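Local coordinates for homoserine O-acetyltransferase (Bacillus anthracis str. 'Ames Ancestor', PDB 3I1I), which probably transfers an acetyl group from acetyl-CoA to the hydroxyl of homoserine, an early step in methionine biosynthesis, at residues S111-P114 with E119-M122. Numbering follows the deposited sequence.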
# COMPACT_ATOMS: atom_id res chain seq x y z
N SER A 111 23.17 8.09 10.14
CA SER A 111 24.38 8.28 10.94
C SER A 111 25.62 8.10 10.06
O SER A 111 25.58 7.36 9.05
CB SER A 111 24.40 7.33 12.14
OG SER A 111 23.26 7.54 12.98
N ILE A 112 26.71 8.78 10.42
CA ILE A 112 27.97 8.64 9.70
C ILE A 112 28.66 7.36 10.12
O ILE A 112 28.84 7.11 11.30
CB ILE A 112 28.94 9.82 9.99
CG1 ILE A 112 28.27 11.18 9.71
CG2 ILE A 112 30.24 9.64 9.20
CD1 ILE A 112 27.80 11.40 8.27
N ASN A 113 29.07 6.54 9.17
CA ASN A 113 29.91 5.40 9.48
C ASN A 113 31.34 5.91 9.76
O ASN A 113 31.92 6.57 8.91
CB ASN A 113 29.90 4.45 8.31
CG ASN A 113 30.72 3.23 8.54
OD1 ASN A 113 31.47 3.13 9.52
ND2 ASN A 113 30.61 2.30 7.62
N PRO A 114 31.89 5.64 10.96
CA PRO A 114 33.19 6.26 11.28
C PRO A 114 34.34 5.67 10.47
O PRO A 114 35.33 6.34 10.25
CB PRO A 114 33.39 5.98 12.77
CG PRO A 114 32.18 5.21 13.24
CD PRO A 114 31.31 4.87 12.08
N GLU A 119 27.44 8.25 5.28
CA GLU A 119 26.25 7.70 5.92
C GLU A 119 26.18 6.22 5.69
O GLU A 119 26.61 5.75 4.65
CB GLU A 119 24.99 8.36 5.39
CG GLU A 119 24.80 9.72 5.98
CD GLU A 119 23.67 10.50 5.35
OE1 GLU A 119 22.99 9.99 4.41
OE2 GLU A 119 23.46 11.65 5.83
N TYR A 120 25.70 5.48 6.68
CA TYR A 120 25.48 4.05 6.56
C TYR A 120 24.53 3.72 5.40
O TYR A 120 24.76 2.76 4.65
CB TYR A 120 24.88 3.49 7.85
CG TYR A 120 25.87 3.28 8.97
CD1 TYR A 120 26.71 2.18 8.97
CD2 TYR A 120 25.94 4.15 10.05
CE1 TYR A 120 27.62 1.97 9.98
CE2 TYR A 120 26.85 3.94 11.07
CZ TYR A 120 27.68 2.84 11.02
OH TYR A 120 28.56 2.58 12.03
N ALA A 121 23.46 4.50 5.28
CA ALA A 121 22.43 4.22 4.31
C ALA A 121 21.99 2.75 4.44
O ALA A 121 21.86 2.25 5.57
CB ALA A 121 22.91 4.58 2.89
N MSE A 122 21.79 2.05 3.33
CA MSE A 122 21.38 0.63 3.36
C MSE A 122 22.48 -0.33 3.84
O MSE A 122 22.21 -1.54 4.01
CB MSE A 122 20.82 0.18 2.02
CG MSE A 122 19.60 0.97 1.57
SE MSE A 122 18.19 1.14 2.95
CE MSE A 122 17.87 -0.76 3.26
O HOH W 1 30.86 1.36 11.21
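Asn-113 stacked on the ring of Tyr-120 and one backbone hydrogen bond join two parts of one long surface loop between strand 87-91 and helix 129-142. The backbone bond runs from Tyr-120 N to Ser-111 O at 3.0 Å, with an N-H...O angle of 157°. The same oxygen also receives a CA-H...O contact from Glu-119, CA to O 3.2 Å. Ile-112 and Glu-119 form a single isolated bridge, not a ladder.

Tyr-120 is the buried residue of the contact. Its CG lies beside its own backbone N, which lays the ring along 111-114. Asn-113 covers one face. Its CB sits over the middle of the ring, 3.8 Å from the centroid, as a CH-pi contact. The amide follows, nearly parallel to the ring with the planes 8° apart, and Asn-113 CG comes to 3.6 Å from Tyr-120 CE1. With CG anti to the backbone N (chi1 -179°), the amide extends from the ring centre out over CE1, with OD1 toward the hydroxyl end.

A water joins the polar ends. It donates to Asn-113 OD1 and to Tyr-120 OH, the latter at 2.7 Å. Asn-113 OD1 also accepts from Lys-115 N, in the residues joining the two segments. Pro-114 CD lies 3.6 Å from Tyr-120 OH. Ile-112 CD1 also touches Glu-119 CG, and Glu-119 OE1 makes a salt bridge with Lys-110.

Phe-124 packs edge-to-face with Tyr-120, and Ile-25 of strand 24-34 also touches it. The tyrosine thus packs the loop against strand 24-34, next to the outermost strand 10-18 of the main sheet. The arrangement is an amide-aromatic stack beside an isolated bridge, set in a long irregular loop of an alpha/beta hydrolase fold.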